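Local atomic coordinates of N-acylethanolamine-hydrolyzing acid amidase subunit beta (PDB entry 6DY3), a protein that probably hydrolyses bioactive fatty acid amides such as N-palmitoylethanolamine to ethanolamine and free fatty acids, as the catalytic beta subunit of an alpha-beta heterodimer. Residues E83-T86 / K87-P91; S138-R141 / W142-N146; R188-E192 / K193-E197; D221-D224 / Y225-S229. All blocks are in the same frame, centred on the assembly; numbering follows the deposited sequence.

Contact 1: residues E83-T86 / K87-P91; sequences EFYT and KFKRP
Glu-83 and Lys-87, one turn apart near the C-terminal end of helix 76-89, reach for each other along the helix surface. Lys-87 sets CG anti to its carbonyl carbon (chi1 -78°), which lays the start of its chain against the Glu-83 carbonyl, and bends at the last torsion. Glu-83 bends at chi2 (-87°), bringing OE1 to 3.8 Å from Lys-87 NZ, a long salt bridge. Water 1 sits between the two residues: it donates to Glu-83 O and accepts from Lys-87 NZ, 3.1 Å away. The same NZ is also hydrogen-bonded to Ser-120 OG. Tyr-85 and Lys-89 run side by side in the same direction, with Lys-89 CE 3.7 Å from Tyr-85 OH. Phe-88 turns a ring edge to Phe-84 O, which lies near the ring plane. Beyond the helix, Phe-88 makes an edge-to-face contact with Tyr-69 of the alpha subunit. The N-H groups of Lys-87 to Arg-90 donate to the carbonyls of Glu-83 to Thr-86, each four residues earlier; where the helix ends, water 2 donates to both Thr-86 O (2.7 Å) and Arg-90 O. The buried Lys-87 ammonium thus has water, hydroxyl and carboxylate around it, a setting that would favour its charged form, while Phe-84 and Phe-88 pack on the alpha subunit, against its Val-59 and its Tyr-69 and Ile-97 respectively.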
# COMPACT_ATOMS: atom_id res chain seq x y z
N GLU B 83 -14.61 -4.34 11.76
CA GLU B 83 -13.40 -3.89 11.09
C GLU B 83 -12.17 -4.55 11.69
O GLU B 83 -11.32 -5.10 10.97
CB GLU B 83 -13.27 -2.36 11.18
CG GLU B 83 -14.39 -1.57 10.48
CD GLU B 83 -14.13 -1.31 9.00
OE1 GLU B 83 -13.08 -1.75 8.48
OE2 GLU B 83 -14.98 -0.64 8.36
N PHE B 84 -12.04 -4.50 13.02
CA PHE B 84 -10.92 -5.16 13.68
C PHE B 84 -10.94 -6.66 13.44
O PHE B 84 -9.88 -7.29 13.32
CB PHE B 84 -10.95 -4.86 15.18
CG PHE B 84 -10.30 -3.56 15.55
CD1 PHE B 84 -9.42 -3.49 16.63
CD2 PHE B 84 -10.57 -2.40 14.84
CE1 PHE B 84 -8.82 -2.30 16.98
CE2 PHE B 84 -9.96 -1.20 15.18
CZ PHE B 84 -9.09 -1.15 16.26
N TYR B 85 -12.13 -7.26 13.38
CA TYR B 85 -12.23 -8.71 13.21
C TYR B 85 -11.63 -9.15 11.88
O TYR B 85 -10.83 -10.09 11.83
CB TYR B 85 -13.69 -9.14 13.32
CG TYR B 85 -13.92 -10.60 13.01
CD1 TYR B 85 -13.54 -11.59 13.91
CD2 TYR B 85 -14.55 -11.00 11.84
CE1 TYR B 85 -13.76 -12.93 13.64
CE2 TYR B 85 -14.78 -12.33 11.56
CZ TYR B 85 -14.38 -13.30 12.46
OH TYR B 85 -14.60 -14.63 12.19
N THR B 86 -12.00 -8.48 10.79
CA THR B 86 -11.50 -8.88 9.48
C THR B 86 -10.02 -8.56 9.33
O THR B 86 -9.29 -9.29 8.65
CB THR B 86 -12.30 -8.21 8.37
OG1 THR B 86 -12.09 -6.79 8.43
CG2 THR B 86 -13.78 -8.49 8.54
N LYS B 87 -9.55 -7.47 9.95
CA LYS B 87 -8.13 -7.14 9.87
C LYS B 87 -7.28 -8.21 10.55
O LYS B 87 -6.18 -8.52 10.08
CB LYS B 87 -7.88 -5.78 10.51
CG LYS B 87 -8.25 -4.59 9.62
CD LYS B 87 -7.84 -3.28 10.27
CE LYS B 87 -7.90 -2.13 9.29
NZ LYS B 87 -9.29 -1.82 8.87
N PHE B 88 -7.77 -8.79 11.65
CA PHE B 88 -7.06 -9.88 12.31
C PHE B 88 -7.25 -11.19 11.56
O PHE B 88 -6.33 -12.02 11.52
CB PHE B 88 -7.54 -10.02 13.75
CG PHE B 88 -6.83 -9.14 14.73
CD1 PHE B 88 -5.67 -9.57 15.35
CD2 PHE B 88 -7.33 -7.88 15.04
CE1 PHE B 88 -5.01 -8.76 16.26
CE2 PHE B 88 -6.68 -7.05 15.95
CZ PHE B 88 -5.52 -7.49 16.56
N LYS B 89 -8.42 -11.40 10.98
CA LYS B 89 -8.72 -12.67 10.33
C LYS B 89 -7.87 -12.87 9.08
O LYS B 89 -7.49 -14.00 8.77
CB LYS B 89 -10.21 -12.72 9.98
CG LYS B 89 -10.78 -14.11 9.75
CD LYS B 89 -10.91 -14.88 11.05
CE LYS B 89 -11.55 -16.24 10.83
NZ LYS B 89 -11.68 -17.00 12.11
N ARG B 90 -7.56 -11.79 8.37
CA ARG B 90 -6.75 -11.86 7.15
C ARG B 90 -5.90 -10.61 7.06
O ARG B 90 -6.28 -9.63 6.40
CB ARG B 90 -7.63 -12.02 5.91
CG ARG B 90 -6.86 -12.26 4.63
CD ARG B 90 -7.77 -12.83 3.55
NE ARG B 90 -7.87 -14.28 3.64
CZ ARG B 90 -8.93 -14.95 4.11
NH1 ARG B 90 -10.01 -14.30 4.53
NH2 ARG B 90 -8.90 -16.27 4.15
N PRO B 91 -4.73 -10.59 7.71
CA PRO B 91 -3.87 -9.41 7.66
C PRO B 91 -3.62 -8.91 6.24
O PRO B 91 -3.18 -9.66 5.37
CB PRO B 91 -2.58 -9.89 8.34
CG PRO B 91 -3.04 -10.95 9.26
CD PRO B 91 -4.16 -11.65 8.55
O HOH W 1 -11.69 -3.73 8.25
O HOH W 2 -8.60 -8.49 6.12

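Contact 2: residues S138-R141 / W142-N146; sequences SRNR and WSAAN
Ser-138 and Asn-146 form an antiparallel hydrogen-bonded pair. Ser-138 N donates to Asn-146 O at 2.7 Å, nearly straight at 171°, and Asn-146 N returns the bond to Ser-138 O at 3.0 Å. Next along, Arg-139 and Ala-145 make a non-hydrogen-bonded pair, and Asn-140 N then donates to Ala-144 O, the last backbone bond between the two arms before the chain turns through a cis peptide between Arg-141 and Trp-142. Asn-140 and Asn-146 meet at about a right angle beside the strands: Asn-140 ND2 donates to Asn-146 OD1 at 2.8 Å; OD1 lies in the Asn-140 amide plane, while ND2 stands well above the carbonyl plane of Asn-146, off any lone pair. Asn-140 OD1 takes a bond from Arg-71. These residues close the beta hairpin of strands 134-139 and 145-149, at the edge of the seven-stranded antiparallel sheet of this Ntn-hydrolase subunit. At the turn, Arg-141 runs extended over one face of the Trp-142 indole, with CB 3.5 Å from the centroid of the five-membered ring, almost on its normal, in a CH-pi contact. Further out the guanidinium follows the six-membered ring, the two planes only 13° apart, and NH2 bonds to Gly-74 O. Arg-139 instead curls back, bent at chi2 and chi3, to lay one guanidinium face against Ala-144 O and Ala-145 CB, the latter 3.5 Å from NH1. That NH1 donates to the carbonyls of Phe-113 and Arg-115, linking the hairpin to the end of helix 106-113 and the chain just after it.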
# COMPACT_ATOMS: atom_id res chain seq x y z
N SER B 138 -12.95 -3.51 -5.59
CA SER B 138 -13.63 -2.97 -4.42
C SER B 138 -13.92 -4.12 -3.46
O SER B 138 -14.80 -4.94 -3.72
CB SER B 138 -14.92 -2.26 -4.82
OG SER B 138 -14.64 -1.23 -5.75
N ARG B 139 -13.18 -4.16 -2.35
CA ARG B 139 -13.47 -5.11 -1.29
C ARG B 139 -14.59 -4.52 -0.44
O ARG B 139 -14.41 -3.49 0.22
CB ARG B 139 -12.22 -5.38 -0.45
CG ARG B 139 -11.07 -6.00 -1.23
CD ARG B 139 -11.47 -7.31 -1.90
NE ARG B 139 -12.18 -8.21 -1.00
CZ ARG B 139 -12.40 -9.49 -1.24
NH1 ARG B 139 -11.97 -10.05 -2.36
NH2 ARG B 139 -13.05 -10.22 -0.35
N ASN B 140 -15.75 -5.17 -0.45
CA ASN B 140 -16.93 -4.66 0.21
C ASN B 140 -17.08 -5.28 1.59
O ASN B 140 -16.38 -6.23 1.95
CB ASN B 140 -18.18 -4.93 -0.63
CG ASN B 140 -18.11 -4.31 -2.01
OD1 ASN B 140 -17.70 -3.16 -2.16
ND2 ASN B 140 -18.49 -5.08 -3.02
N ARG B 141 -18.00 -4.73 2.36
CA ARG B 141 -18.35 -5.28 3.66
C ARG B 141 -19.13 -6.59 3.45
O ARG B 141 -20.25 -6.55 2.92
CB ARG B 141 -19.19 -4.29 4.46
CG ARG B 141 -18.42 -3.07 4.91
CD ARG B 141 -19.34 -2.07 5.58
NE ARG B 141 -18.60 -1.00 6.24
CZ ARG B 141 -19.17 0.07 6.80
NH1 ARG B 141 -20.49 0.21 6.78
NH2 ARG B 141 -18.42 1.00 7.38
N TRP B 142 -18.58 -7.75 3.84
CA TRP B 142 -17.25 -7.92 4.44
C TRP B 142 -16.49 -9.04 3.75
O TRP B 142 -15.40 -9.40 4.19
CB TRP B 142 -17.37 -8.21 5.93
CG TRP B 142 -18.02 -7.10 6.71
CD1 TRP B 142 -19.34 -6.99 7.03
CD2 TRP B 142 -17.37 -5.95 7.27
NE1 TRP B 142 -19.56 -5.84 7.75
CE2 TRP B 142 -18.37 -5.18 7.91
CE3 TRP B 142 -16.05 -5.50 7.30
CZ2 TRP B 142 -18.08 -3.99 8.57
CZ3 TRP B 142 -15.77 -4.31 7.95
CH2 TRP B 142 -16.79 -3.57 8.58
N SER B 143 -17.05 -9.56 2.66
CA SER B 143 -16.42 -10.69 1.98
C SER B 143 -16.60 -10.68 0.47
O SER B 143 -16.05 -11.56 -0.19
CB SER B 143 -16.97 -11.99 2.57
OG SER B 143 -18.38 -12.01 2.45
N ALA B 144 -17.36 -9.75 -0.09
CA ALA B 144 -17.59 -9.70 -1.53
C ALA B 144 -16.65 -8.69 -2.17
O ALA B 144 -16.07 -7.82 -1.50
CB ALA B 144 -19.04 -9.33 -1.83
N ALA B 145 -16.48 -8.82 -3.49
CA ALA B 145 -15.63 -7.92 -4.24
C ALA B 145 -16.28 -7.60 -5.58
O ALA B 145 -16.95 -8.44 -6.18
CB ALA B 145 -14.24 -8.53 -4.47
N ASN B 146 -16.07 -6.37 -6.03
CA ASN B 146 -16.48 -5.92 -7.35
C ASN B 146 -15.26 -5.42 -8.11
O ASN B 146 -14.32 -4.88 -7.53
CB ASN B 146 -17.53 -4.82 -7.27
CG ASN B 146 -18.80 -5.28 -6.58
OD1 ASN B 146 -19.31 -4.61 -5.67
ND2 ASN B 146 -19.32 -6.43 -7.00

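Contact 3: residues R188-E192 / K193-E197; sequences RNFDE and KSMVE
This is a helix N-cap: the loop after helix 173-185 turns into helix 192-199, with Asp-191 at the cap position. Asp-191 OD2 receives two bonds from Ser-194, one from the backbone N at 3.2 Å, from above the carboxylate plane, and one from OG at 2.8 Å, nearly along the C-O axis. A chi1 of 60°, with CG between the backbone N and the carbonyl carbon, turns the carboxylate back over the first helical turn. Backbone bonds from Met-195 N to Asp-191 O and from Val-196 N to Glu-192 O start the helix. On the inner side Phe-190 covers Ser-194: CB sits over one ring face, 3.5 Å from the centroid, a CH-pi contact. At the far rim of the ring, CE2 lies 3.7 Å from Met-195 CE. Leu-182 and Leu-185 of helix 173-185 and Ala-6 of strand 2-7 also pack on Phe-190. Glu-192 and Lys-193 lie side by side, with OE2 3.7 Å from NZ in a long salt bridge, while Glu-192 OE1 is hydrogen-bonded to Tyr-225 OH. A negative carboxylate set at the helix N terminus would be favoured by the helix dipole, and the two hydrogen bonds to OD2 would help fix the rotation of the carboxylate.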
# COMPACT_ATOMS: atom_id res chain seq x y z
N ARG B 188 -3.46 10.42 -25.39
CA ARG B 188 -2.32 10.29 -26.30
C ARG B 188 -1.07 10.88 -25.66
O ARG B 188 -1.10 11.95 -25.04
CB ARG B 188 -2.62 10.99 -27.63
CG ARG B 188 -1.51 10.81 -28.67
CD ARG B 188 -1.95 11.21 -30.07
NE ARG B 188 -3.03 10.35 -30.59
CZ ARG B 188 -4.28 10.74 -30.81
NH1 ARG B 188 -4.67 11.99 -30.59
NH2 ARG B 188 -5.17 9.87 -31.27
N ASN B 189 0.04 10.16 -25.82
CA ASN B 189 1.35 10.57 -25.30
C ASN B 189 1.37 10.68 -23.78
O ASN B 189 2.27 11.32 -23.22
CB ASN B 189 1.81 11.89 -25.93
CG ASN B 189 2.08 11.76 -27.42
OD1 ASN B 189 2.30 10.67 -27.94
ND2 ASN B 189 2.08 12.89 -28.11
N PHE B 190 0.43 10.05 -23.09
CA PHE B 190 0.45 10.03 -21.64
C PHE B 190 1.51 9.04 -21.18
O PHE B 190 1.44 7.85 -21.52
CB PHE B 190 -0.92 9.66 -21.06
CG PHE B 190 -1.00 9.81 -19.58
CD1 PHE B 190 -1.49 10.97 -19.01
CD2 PHE B 190 -0.57 8.79 -18.74
CE1 PHE B 190 -1.56 11.12 -17.64
CE2 PHE B 190 -0.64 8.93 -17.37
CZ PHE B 190 -1.13 10.10 -16.82
N ASP B 191 2.49 9.53 -20.42
CA ASP B 191 3.58 8.68 -19.97
C ASP B 191 3.80 8.85 -18.48
O ASP B 191 2.99 9.49 -17.79
CB ASP B 191 4.86 9.01 -20.74
CG ASP B 191 5.30 10.46 -20.56
OD1 ASP B 191 6.52 10.72 -20.68
OD2 ASP B 191 4.44 11.32 -20.29
N GLU B 192 4.89 8.29 -17.96
CA GLU B 192 5.16 8.38 -16.54
C GLU B 192 5.35 9.82 -16.08
O GLU B 192 5.00 10.17 -14.95
CB GLU B 192 6.37 7.52 -16.18
CG GLU B 192 7.63 7.82 -16.98
CD GLU B 192 8.60 8.75 -16.27
OE1 GLU B 192 8.38 9.05 -15.07
OE2 GLU B 192 9.59 9.18 -16.91
N LYS B 193 5.91 10.68 -16.94
CA LYS B 193 6.06 12.09 -16.57
C LYS B 193 4.71 12.79 -16.51
O LYS B 193 4.54 13.73 -15.72
CB LYS B 193 6.99 12.79 -17.55
CG LYS B 193 8.44 12.34 -17.43
CD LYS B 193 9.38 13.27 -18.18
CE LYS B 193 10.79 12.69 -18.23
NZ LYS B 193 11.33 12.43 -16.87
N SER B 194 3.75 12.36 -17.33
CA SER B 194 2.38 12.87 -17.20
C SER B 194 1.79 12.47 -15.85
O SER B 194 1.10 13.26 -15.21
CB SER B 194 1.52 12.35 -18.34
OG SER B 194 2.10 12.65 -19.60
N MET B 195 2.04 11.23 -15.42
CA MET B 195 1.56 10.78 -14.12
C MET B 195 2.17 11.60 -12.99
O MET B 195 1.51 11.87 -11.98
CB MET B 195 1.87 9.29 -13.94
CG MET B 195 1.24 8.67 -12.71
SD MET B 195 -0.57 8.72 -12.75
CE MET B 195 -0.92 7.50 -14.02
N VAL B 196 3.43 12.01 -13.14
CA VAL B 196 4.06 12.86 -12.14
C VAL B 196 3.35 14.21 -12.05
O VAL B 196 3.19 14.77 -10.96
CB VAL B 196 5.56 13.03 -12.47
CG1 VAL B 196 6.18 14.11 -11.59
CG2 VAL B 196 6.28 11.72 -12.29
N GLU B 197 2.95 14.77 -13.20
CA GLU B 197 2.21 16.03 -13.18
C GLU B 197 0.87 15.88 -12.47
O GLU B 197 0.47 16.76 -11.70
CB GLU B 197 2.01 16.55 -14.60
CG GLU B 197 1.23 17.86 -14.67
CD GLU B 197 1.15 18.43 -16.08
OE1 GLU B 197 1.81 17.87 -16.99
OE2 GLU B 197 0.44 19.44 -16.29

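Contact 4: residues D221-D224 / Y225-S229; sequences DSAD and YFRQS
Asp-224, in helix 222-226, and Arg-227 lie side by side, joined by a salt bridge. Arg-227 NH1 donates to Asp-224 OD1 at 3.0 Å and 171°; the oxygen lies in the guanidinium plane, whereas NH1 stands above the carboxylate plane. Water 3 spans the same pair, donating to Asp-224 OD1 at 2.6 Å and accepting from Arg-227 NH2. The guanidinium has a second anionic partner: NH2 forms a salt bridge with Asp-35. Ala-223 O lies over one face of the guanidinium and accepts from Arg-227 N, 3.1 Å away. Earlier in the helix Tyr-225 N donates to Asp-221 O and Phe-226 N to Ser-222 O, the latter at 2.9 Å. Further along, Tyr-225 O takes two donors, Gln-228 N at 3.0 Å and Gln-228 NE2 at 2.8 Å. The side-chain amide reaches this carbonyl on a lone pair because Gln-228 folds back on itself, with chi1 58° and chi2 81°. Tyr-225 OH has its partner in Glu-192. The buried Phe-226 ring meets His-33 edge-to-face, and the alpha subunit packs on Arg-227 through its His-16. Two carboxylates balance the charge of one guanidinium and, with the water, probably fix its orientation.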
# COMPACT_ATOMS: atom_id res chain seq x y z
N ASP B 221 12.69 -2.59 -17.97
CA ASP B 221 13.49 -2.34 -16.78
C ASP B 221 12.61 -1.80 -15.65
O ASP B 221 12.99 -0.88 -14.93
CB ASP B 221 14.62 -1.36 -17.09
CG ASP B 221 14.11 -0.03 -17.64
OD1 ASP B 221 13.11 -0.04 -18.39
OD2 ASP B 221 14.69 1.02 -17.29
N SER B 222 11.42 -2.38 -15.50
CA SER B 222 10.45 -1.86 -14.54
C SER B 222 11.02 -1.82 -13.14
O SER B 222 10.75 -0.88 -12.38
CB SER B 222 9.17 -2.70 -14.57
OG SER B 222 9.44 -4.05 -14.23
N ALA B 223 11.82 -2.82 -12.77
CA ALA B 223 12.43 -2.82 -11.44
C ALA B 223 13.38 -1.64 -11.28
O ALA B 223 13.37 -0.97 -10.24
CB ALA B 223 13.16 -4.14 -11.19
N ASP B 224 14.19 -1.36 -12.30
CA ASP B 224 15.12 -0.23 -12.22
C ASP B 224 14.36 1.08 -12.11
O ASP B 224 14.76 1.98 -11.36
CB ASP B 224 16.04 -0.22 -13.43
CG ASP B 224 17.00 -1.40 -13.45
OD1 ASP B 224 17.02 -2.17 -12.47
OD2 ASP B 224 17.74 -1.56 -14.45
N TYR B 225 13.26 1.21 -12.85
CA TYR B 225 12.46 2.43 -12.79
C TYR B 225 11.85 2.63 -11.41
O TYR B 225 11.98 3.70 -10.80
CB TYR B 225 11.37 2.39 -13.86
CG TYR B 225 10.46 3.58 -13.81
CD1 TYR B 225 10.84 4.79 -14.38
CD2 TYR B 225 9.23 3.51 -13.17
CE1 TYR B 225 10.01 5.89 -14.33
CE2 TYR B 225 8.39 4.61 -13.11
CZ TYR B 225 8.79 5.80 -13.70
OH TYR B 225 7.97 6.90 -13.64
N PHE B 226 11.15 1.61 -10.91
CA PHE B 226 10.49 1.71 -9.61
C PHE B 226 11.46 2.05 -8.49
O PHE B 226 11.08 2.70 -7.51
CB PHE B 226 9.77 0.39 -9.31
CG PHE B 226 8.95 0.41 -8.05
CD1 PHE B 226 8.75 -0.77 -7.34
CD2 PHE B 226 8.36 1.58 -7.59
CE1 PHE B 226 8.00 -0.77 -6.18
CE2 PHE B 226 7.60 1.59 -6.43
CZ PHE B 226 7.42 0.41 -5.72
N ARG B 227 12.72 1.63 -8.62
CA ARG B 227 13.73 1.86 -7.59
C ARG B 227 14.12 3.33 -7.46
O ARG B 227 14.77 3.69 -6.48
CB ARG B 227 14.98 1.02 -7.89
CG ARG B 227 15.92 0.87 -6.71
CD ARG B 227 17.11 -0.03 -7.05
NE ARG B 227 16.70 -1.37 -7.48
CZ ARG B 227 16.75 -1.82 -8.73
NH1 ARG B 227 17.22 -1.06 -9.71
NH2 ARG B 227 16.34 -3.05 -9.00
N GLN B 228 13.75 4.17 -8.43
CA GLN B 228 14.12 5.58 -8.41
C GLN B 228 12.94 6.51 -8.69
O GLN B 228 13.14 7.72 -8.81
CB GLN B 228 15.23 5.85 -9.43
CG GLN B 228 14.87 5.45 -10.87
CD GLN B 228 14.02 6.49 -11.58
OE1 GLN B 228 14.44 7.63 -11.77
NE2 GLN B 228 12.81 6.09 -11.97
N SER B 229 11.72 5.97 -8.81
CA SER B 229 10.55 6.76 -9.18
C SER B 229 9.79 7.33 -7.99
O SER B 229 8.86 8.13 -8.19
CB SER B 229 9.60 5.90 -10.03
OG SER B 229 9.09 4.83 -9.26
O HOH W 3 17.02 -4.56 -11.46

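In the fold
All four contacts are local, each joining neighbouring segments of one continuous stretch, and they follow one another in series without nesting or crossing. Contact 1 ends helix 76-89; contact 2 closes the hairpin of strands 134-139 and 145-149. The two touch, Glu-83 and Thr-86 packing on Trp-142, so the hairpin turn leans on the helix. Contact 3 caps helix 192-199 and contact 4 shapes helix 222-226, between strands 209-215 and 231-232; these two meet through Glu-192 and Tyr-225. The pairs lie on opposite sides of the chain's centre, with the centres of contacts 1 and 3 about 37 Å apart.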